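Local atomic coordinates of peptidoglycan glycosyltransferase (Eggerthella lenta, PDB entry 4MNR), a protein that belongs to the penicillin-binding proteins of the bacterial cell envelope, joining a dimerisation-type N-terminal region to a domain of the beta-lactamase clan. Residues 264-268 / 278-282; 56-60 / 118-122; 188-192 / 240-245. All blocks are in the same frame, centred on the assembly; numbering follows the deposited sequence.

Contact 1: 264-268 / 278-282; sequences FGFNK and ESLMP
A Schellman motif and a type II beta turn take the chain out of helix 242-263, and the extended residues 278-282 run beside that turn, in the penicillin-binding domain's loop before helix 284-289. Gly265, at phi/psi 114/-4, is the first residue out of the helix; a CB here would jam against the carbonyl of Phe264. The turn spans Gly265 to Lys268, with Phe266 at -65/143 and Asn267 left-handed at 63/22, and a weak 3.3 Å bond from Lys268 N to Gly265 O closes it. In register, Phe266 CA lies 5.0 Å from Ser279 CA, and Asn267 CA 5.1 Å from Leu280 CA.

Glu278 (chi1 and chi2 t) reaches back along the turn, its CG 3.4 Å from Lys268 O. Ser279 O accepts from Asn267 N at 2.8 Å. Ser279 N donates to a water, 3.0 Å from the water O, which donates to Gly265 O and Lys268 O; Ser279 OG is held by Thr320 N. Leu280 O meets the edge of the Phe266 ring, 3.5 Å from Phe266 CD2. That ring (chi1 m) also packs edge-to-face with Phe187. Met281, a selenomethionine, points its CB toward the turn, but rotamers m, m, m lead its end away; SE makes an oblique Met-aromatic contact 5.3 Å from the Phe266 centroid, and CG lies 3.8 Å from Phe266 CB. Asn267 (chi1 m) grips its backbone like a strand partner: Met281 N donates to Asn267 OD1 at 3.0 Å, and Asn267 ND2 returns a weak 3.3 Å bond to Met281 O.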
loop_
_atom_site.group_PDB
_atom_site.type_symbol
_atom_site.label_atom_id
_atom_site.label_comp_id
_atom_site.label_asym_id
_atom_site.label_seq_id
_atom_site.Cartn_x
_atom_site.Cartn_y
_atom_site.Cartn_z
ATOM N N PHE A 264 12.737 1.336 -5.577
ATOM C CA PHE A 264 11.291 1.201 -5.483
ATOM C C PHE A 264 10.694 2.262 -4.578
ATOM O O PHE A 264 9.490 2.268 -4.342
ATOM C CB PHE A 264 10.901 -0.171 -4.922
ATOM C CG PHE A 264 10.912 -1.278 -5.937
ATOM C CD1 PHE A 264 9.733 -1.661 -6.568
ATOM C CD2 PHE A 264 12.074 -1.966 -6.222
ATOM C CE1 PHE A 264 9.719 -2.697 -7.481
ATOM C CE2 PHE A 264 12.073 -3.006 -7.138
ATOM C CZ PHE A 264 10.899 -3.369 -7.779
ATOM N N GLY A 265 11.524 3.146 -4.051
ATOM C CA GLY A 265 10.986 4.268 -3.305
ATOM C C GLY A 265 11.290 4.307 -1.823
ATOM O O GLY A 265 10.932 5.274 -1.147
ATOM N N PHE A 266 11.949 3.278 -1.302
ATOM C CA PHE A 266 12.360 3.328 0.097
ATOM C C PHE A 266 13.383 4.447 0.318
ATOM O O PHE A 266 14.225 4.724 -0.543
ATOM C CB PHE A 266 12.879 1.955 0.562
ATOM C CG PHE A 266 11.784 0.940 0.761
ATOM C CD1 PHE A 266 11.205 0.309 -0.326
ATOM C CD2 PHE A 266 11.314 0.644 2.033
ATOM C CE1 PHE A 266 10.184 -0.613 -0.161
ATOM C CE2 PHE A 266 10.295 -0.283 2.219
ATOM C CZ PHE A 266 9.718 -0.914 1.124
ATOM N N ASN A 267 13.289 5.102 1.477
ATOM C CA ASN A 267 14.161 6.224 1.841
ATOM C C ASN A 267 14.026 7.435 0.933
ATOM O O ASN A 267 14.945 8.258 0.853
ATOM C CB ASN A 267 15.631 5.809 1.937
ATOM C CG ASN A 267 15.883 4.805 3.042
ATOM O OD1 ASN A 267 15.147 4.747 4.029
ATOM N ND2 ASN A 267 16.942 4.029 2.894
ATOM N N LYS A 268 12.888 7.539 0.256
ATOM C CA LYS A 268 12.566 8.727 -0.532
ATOM C C LYS A 268 11.315 9.390 0.040
ATOM O O LYS A 268 10.360 8.724 0.410
ATOM C CB LYS A 268 12.301 8.352 -1.988
ATOM C CG LYS A 268 13.393 7.533 -2.647
ATOM C CD LYS A 268 14.645 8.355 -2.902
ATOM C CE LYS A 268 15.719 7.503 -3.554
ATOM N NZ LYS A 268 15.167 6.736 -4.704
ATOM N N GLU A 278 7.890 8.607 5.205
ATOM C CA GLU A 278 8.884 7.974 4.353
ATOM C C GLU A 278 8.979 6.486 4.703
ATOM O O GLU A 278 9.066 6.138 5.886
ATOM C CB GLU A 278 10.223 8.655 4.638
ATOM C CG GLU A 278 11.339 8.336 3.692
ATOM C CD GLU A 278 12.612 9.084 4.068
ATOM O OE1 GLU A 278 12.561 9.941 4.975
ATOM O OE2 GLU A 278 13.668 8.808 3.472
ATOM N N SER A 279 8.963 5.614 3.692
ATOM C CA SER A 279 9.228 4.191 3.929
ATOM C C SER A 279 10.727 4.031 4.138
ATOM O O SER A 279 11.519 4.780 3.567
ATOM C CB SER A 279 8.730 3.337 2.758
ATOM O OG SER A 279 7.315 3.381 2.676
ATOM N N LEU A 280 11.118 3.080 4.984
ATOM C CA LEU A 280 12.482 3.061 5.509
ATOM C C LEU A 280 13.239 1.769 5.239
ATOM O O LEU A 280 12.666 0.678 5.271
ATOM C CB LEU A 280 12.459 3.298 7.023
ATOM C CG LEU A 280 11.738 4.565 7.480
ATOM C CD1 LEU A 280 11.643 4.624 8.995
ATOM C CD2 LEU A 280 12.487 5.743 6.941
HETATM N N MSE A 281 14.536 1.921 4.966
HETATM C CA MSE A 281 15.483 0.803 4.872
HETATM C C MSE A 281 16.723 1.157 5.670
HETATM O O MSE A 281 17.115 2.319 5.733
HETATM C CB MSE A 281 15.904 0.548 3.418
HETATM C CG MSE A 281 14.999 -0.367 2.649
HETATM SE SE MSE A 281 14.962 -2.222 3.261
HETATM C CE MSE A 281 16.606 -2.982 2.560
ATOM N N PRO A 282 17.367 0.154 6.275
ATOM C CA PRO A 282 18.618 0.468 6.970
ATOM C C PRO A 282 19.690 0.901 5.980
ATOM O O PRO A 282 19.560 0.643 4.779
ATOM C CB PRO A 282 19.026 -0.874 7.590
ATOM C CG PRO A 282 17.784 -1.678 7.638
ATOM C CD PRO A 282 16.953 -1.243 6.460
HETATM O O HOH W 1 9.288 6.488 0.793
#

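Contact 2: 56-60 / 118-122; sequences GDLAS and QQAAQ
Gln122, extended with chi1 m and chi2 t, carries the polar join between the 56-60 loop and helix 115-125. Its OE1 takes a short, nearly straight hydrogen bond of 2.7 Å from Ala59 N and a second, of 2.9 Å, from Gln118 NE2 one helical turn back. Gln122 NE2 adds two weak bonds, 3.1 Å to Asp57 O and 3.3 Å to Asp57 OD1. The loop makes a type II beta turn from Asp57 to Ser60, with Leu58 at -69/115 and Ala59 at 53/37; Ala59 is also the N-cap of helix 60-63. In register, Leu58 CA lies 6.8 Å from Gln119 CA, and Ala59 CA 7.0 Å from Gln118 CA. Three waters link the Asp57 carboxylate to Gln122 NE2 and to Gln119, whose NE2 also bonds Asp123. Leu58 CD1 packs 3.6 Å from Gln118 CG, and Ala59 CA lies 3.6 Å from Gln118 NE2. The N-terminal region thus rests on helix 115-125, whose Gln118 and Gln122 also touch strand 142-148, an edge strand of the five-stranded sheet.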
loop_
_atom_site.group_PDB
_atom_site.type_symbol
_atom_site.label_atom_id
_atom_site.label_comp_id
_atom_site.label_asym_id
_atom_site.label_seq_id
_atom_site.Cartn_x
_atom_site.Cartn_y
_atom_site.Cartn_z
ATOM N N GLY A 56 -21.822 8.968 4.419
ATOM C CA GLY A 56 -21.608 8.001 5.485
ATOM C C GLY A 56 -20.134 7.798 5.743
ATOM O O GLY A 56 -19.407 8.764 5.935
ATOM N N ASP A 57 -19.674 6.550 5.730
ATOM C CA ASP A 57 -18.252 6.302 5.978
ATOM C C ASP A 57 -17.404 6.115 4.718
ATOM O O ASP A 57 -16.279 5.618 4.793
ATOM C CB ASP A 57 -18.052 5.129 6.949
ATOM C CG ASP A 57 -18.458 3.788 6.361
ATOM O OD1 ASP A 57 -18.813 3.710 5.162
ATOM O OD2 ASP A 57 -18.401 2.792 7.115
ATOM N N LEU A 58 -17.925 6.543 3.568
ATOM C CA LEU A 58 -17.200 6.382 2.307
ATOM C C LEU A 58 -15.966 7.281 2.266
ATOM O O LEU A 58 -16.090 8.508 2.324
ATOM C CB LEU A 58 -18.136 6.687 1.120
ATOM C CG LEU A 58 -17.583 6.297 -0.257
ATOM C CD1 LEU A 58 -17.508 4.768 -0.426
ATOM C CD2 LEU A 58 -18.432 6.909 -1.350
ATOM N N ALA A 59 -14.783 6.658 2.227
ATOM C CA ALA A 59 -13.509 7.371 2.182
ATOM C C ALA A 59 -13.323 8.419 3.291
ATOM O O ALA A 59 -12.727 9.460 3.057
ATOM C CB ALA A 59 -13.318 8.022 0.795
ATOM N N SER A 60 -13.809 8.128 4.492
ATOM C CA SER A 60 -13.757 9.112 5.570
ATOM C C SER A 60 -12.373 9.690 5.843
ATOM O O SER A 60 -12.229 10.901 6.009
ATOM C CB SER A 60 -14.326 8.531 6.861
ATOM O OG SER A 60 -15.705 8.304 6.701
ATOM N N GLN A 118 -14.084 1.768 -3.940
ATOM C CA GLN A 118 -13.863 2.244 -2.577
ATOM C C GLN A 118 -14.705 1.439 -1.580
ATOM O O GLN A 118 -14.208 1.015 -0.548
ATOM C CB GLN A 118 -14.211 3.731 -2.475
ATOM C CG GLN A 118 -14.040 4.302 -1.065
ATOM C CD GLN A 118 -12.591 4.426 -0.642
ATOM O OE1 GLN A 118 -11.707 4.624 -1.471
ATOM N NE2 GLN A 118 -12.350 4.336 0.665
ATOM N N GLN A 119 -15.964 1.184 -1.918
ATOM C CA GLN A 119 -16.836 0.430 -1.021
ATOM C C GLN A 119 -16.329 -1.008 -0.874
ATOM O O GLN A 119 -16.383 -1.584 0.220
ATOM C CB GLN A 119 -18.294 0.439 -1.513
ATOM C CG GLN A 119 -19.257 -0.182 -0.523
ATOM C CD GLN A 119 -19.271 0.565 0.787
ATOM O OE1 GLN A 119 -19.538 1.768 0.817
ATOM N NE2 GLN A 119 -18.972 -0.136 1.882
ATOM N N ALA A 120 -15.842 -1.590 -1.971
ATOM C CA ALA A 120 -15.321 -2.955 -1.902
ATOM C C ALA A 120 -14.102 -3.016 -0.990
ATOM O O ALA A 120 -13.953 -3.961 -0.214
ATOM C CB ALA A 120 -14.968 -3.483 -3.297
ATOM N N ALA A 121 -13.239 -2.011 -1.088
ATOM C CA ALA A 121 -12.056 -1.959 -0.218
ATOM C C ALA A 121 -12.464 -1.855 1.249
ATOM O O ALA A 121 -11.895 -2.517 2.123
ATOM C CB ALA A 121 -11.168 -0.793 -0.613
ATOM N N GLN A 122 -13.472 -1.034 1.520
ATOM C CA GLN A 122 -13.954 -0.880 2.887
ATOM C C GLN A 122 -14.641 -2.149 3.391
ATOM O O GLN A 122 -14.478 -2.527 4.552
ATOM C CB GLN A 122 -14.886 0.333 2.991
ATOM C CG GLN A 122 -14.170 1.621 2.664
ATOM C CD GLN A 122 -15.050 2.856 2.805
ATOM O OE1 GLN A 122 -14.719 3.920 2.276
ATOM N NE2 GLN A 122 -16.144 2.736 3.555
HETATM O O HOH W 2 -16.959 0.763 5.764
HETATM O O HOH W 3 -19.809 3.704 2.528
HETATM O O HOH W 4 -19.661 0.963 4.486
#

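Contact 3: 188-192 / 240-245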
loop_
_atom_site.group_PDB
_atom_site.type_symbol
_atom_site.label_atom_id
_atom_site.label_comp_id
_atom_site.label_asym_id
_atom_site.label_seq_id
_atom_site.Cartn_x
_atom_site.Cartn_y
_atom_site.Cartn_z
ATOM N N LYS A 188 9.340 -9.494 -0.700
ATOM C CA LYS A 188 10.114 -10.381 -1.565
ATOM C C LYS A 188 9.980 -9.979 -3.041
ATOM O O LYS A 188 10.843 -10.311 -3.851
ATOM C CB LYS A 188 9.728 -11.850 -1.340
ATOM C CG LYS A 188 10.168 -12.375 0.020
ATOM C CD LYS A 188 9.649 -13.775 0.300
ATOM C CE LYS A 188 10.056 -14.200 1.730
ATOM N NZ LYS A 188 9.326 -15.409 2.139
ATOM N N ILE A 189 8.928 -9.244 -3.384
ATOM C CA ILE A 189 8.828 -8.702 -4.743
ATOM C C ILE A 189 10.060 -7.831 -5.034
ATOM O O ILE A 189 10.677 -7.930 -6.100
ATOM C CB ILE A 189 7.571 -7.834 -4.919
ATOM C CG1 ILE A 189 6.294 -8.671 -4.771
ATOM C CG2 ILE A 189 7.607 -7.136 -6.277
ATOM C CD1 ILE A 189 5.034 -7.831 -4.763
ATOM N N VAL A 190 10.436 -6.992 -4.068
ATOM C CA VAL A 190 11.617 -6.128 -4.210
ATOM C C VAL A 190 12.924 -6.921 -4.266
ATOM O O VAL A 190 13.756 -6.691 -5.147
ATOM C CB VAL A 190 11.707 -5.073 -3.079
ATOM C CG1 VAL A 190 12.982 -4.229 -3.216
ATOM C CG2 VAL A 190 10.485 -4.179 -3.105
ATOM N N THR A 191 13.097 -7.853 -3.335
ATOM C CA THR A 191 14.283 -8.699 -3.319
ATOM C C THR A 191 14.463 -9.484 -4.617
ATOM O O THR A 191 15.545 -9.484 -5.199
ATOM C CB THR A 191 14.251 -9.646 -2.127
ATOM O OG1 THR A 191 14.005 -8.871 -0.950
ATOM C CG2 THR A 191 15.594 -10.366 -1.968
ATOM N N LEU A 192 13.393 -10.132 -5.065
ATOM C CA LEU A 192 13.411 -10.897 -6.321
ATOM C C LEU A 192 13.726 -10.009 -7.515
ATOM O O LEU A 192 14.577 -10.334 -8.350
ATOM C CB LEU A 192 12.054 -11.558 -6.530
ATOM C CG LEU A 192 11.929 -12.354 -7.830
ATOM C CD1 LEU A 192 12.935 -13.510 -7.855
ATOM C CD2 LEU A 192 10.500 -12.851 -7.996
ATOM N N SER A 240 6.881 -18.857 -0.647
ATOM C CA SER A 240 7.333 -17.800 0.261
ATOM C C SER A 240 8.358 -18.274 1.303
ATOM O O SER A 240 8.163 -18.094 2.502
ATOM C CB SER A 240 6.148 -17.138 0.958
ATOM O OG SER A 240 6.502 -15.815 1.321
ATOM N N SER A 241 9.461 -18.855 0.844
ATOM C CA SER A 241 10.479 -19.366 1.770
ATOM C C SER A 241 11.406 -18.275 2.314
ATOM O O SER A 241 12.130 -17.617 1.559
ATOM C CB SER A 241 11.321 -20.451 1.089
ATOM O OG SER A 241 12.454 -20.759 1.894
ATOM N N ASN A 242 11.392 -18.089 3.629
ATOM C CA ASN A 242 12.275 -17.110 4.257
ATOM C C ASN A 242 13.732 -17.563 4.209
ATOM O O ASN A 242 14.647 -16.745 4.068
ATOM C CB ASN A 242 11.886 -16.880 5.727
ATOM C CG ASN A 242 10.511 -16.228 5.886
ATOM O OD1 ASN A 242 10.092 -15.414 5.063
ATOM N ND2 ASN A 242 9.806 -16.588 6.966
ATOM N N THR A 243 13.965 -18.863 4.354
ATOM C CA THR A 243 15.362 -19.324 4.365
ATOM C C THR A 243 16.032 -19.193 2.998
ATOM O O THR A 243 17.233 -18.943 2.916
ATOM C CB THR A 243 15.544 -20.727 4.952
ATOM O OG1 THR A 243 14.759 -21.669 4.218
ATOM C CG2 THR A 243 15.132 -20.744 6.439
ATOM N N VAL A 244 15.265 -19.333 1.920
ATOM C CA VAL A 244 15.839 -19.075 0.606
ATOM C C VAL A 244 16.091 -17.581 0.423
ATOM O O VAL A 244 17.160 -17.174 -0.014
ATOM C CB VAL A 244 14.913 -19.557 -0.511
ATOM C CG1 VAL A 244 15.383 -19.023 -1.868
ATOM C CG2 VAL A 244 14.855 -21.083 -0.519
ATOM N N PHE A 245 15.105 -16.759 0.750
ATOM C CA PHE A 245 15.298 -15.318 0.559
ATOM C C PHE A 245 16.387 -14.735 1.467
ATOM O O PHE A 245 17.095 -13.803 1.069
ATOM C CB PHE A 245 13.965 -14.557 0.609
ATOM C CG PHE A 245 13.254 -14.572 -0.702
ATOM C CD1 PHE A 245 12.503 -15.676 -1.080
ATOM C CD2 PHE A 245 13.405 -13.525 -1.601
ATOM C CE1 PHE A 245 11.884 -15.711 -2.320
ATOM C CE2 PHE A 245 12.781 -13.547 -2.849
ATOM C CZ PHE A 245 12.018 -14.646 -3.206
#
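Two signature motifs of the penicillin-binding fold meet here: SxxK, running from Ser185 to Lys188 at the start of helix 188-197, and SxN, formed by Ser240, Ser241 and Asn242. By analogy with the family, this is probably the heart of the active site. Lys188 makes the join. Its extended side chain, with chi2 to chi4 all t, brings NZ to 3.0 Å from Ser240 OG and 3.0 Å from Asn242 OD1, and it donates a hydrogen bond to each. Ser240 OG also bonds Lys400, first residue of the KTG motif, while the Ser240 side chain touches Ser185, so all three signatures converge on this serine.

The backbone puts the SxN side chains in place. Ser240, at positive phi (56/56), is the C-prime residue of a Schellman motif ending helix 233-239, and Ser241 is the N-cap of helix 242-263, its OG accepting from Val244 N at 3.2 Å and also bonding Ser209 OG.

Beneath the polar end, the aliphatic part of Lys188 lies on Phe245, one turn into the new helix. Thr191 CG2, 3.9 Å from Phe245 CD2, and Leu192 N, 4.1 Å from Phe245 CE2, stand at the ring edge; Leu192 CB adds apolar packing 4.2 Å from Phe245 CE2. Over the face it is a CH-pi contact: Lys188 CD sits 3.8 Å from the Phe245 centroid, 17° off the ring normal.

Contact 3 is wholly buried; contacts 1 and 2 are only partly so. Helix 242-263 ties two of them together, its start lying in contact 3 and its exit in contact 1, and they touch directly where Phe264 CD2 packs 3.9 Å from Val190 CG1. Contact 2 stands apart on the other side of the chain's centre, about 33 Å from contact 3 between centres, and shares no helix or strand with the other two. Chemistry follows place. In contact 3 side chains bond side chains around a buried lysine, whereas in contacts 1 and 2 a side-chain amide reads the backbone of a loop, and waters fill in.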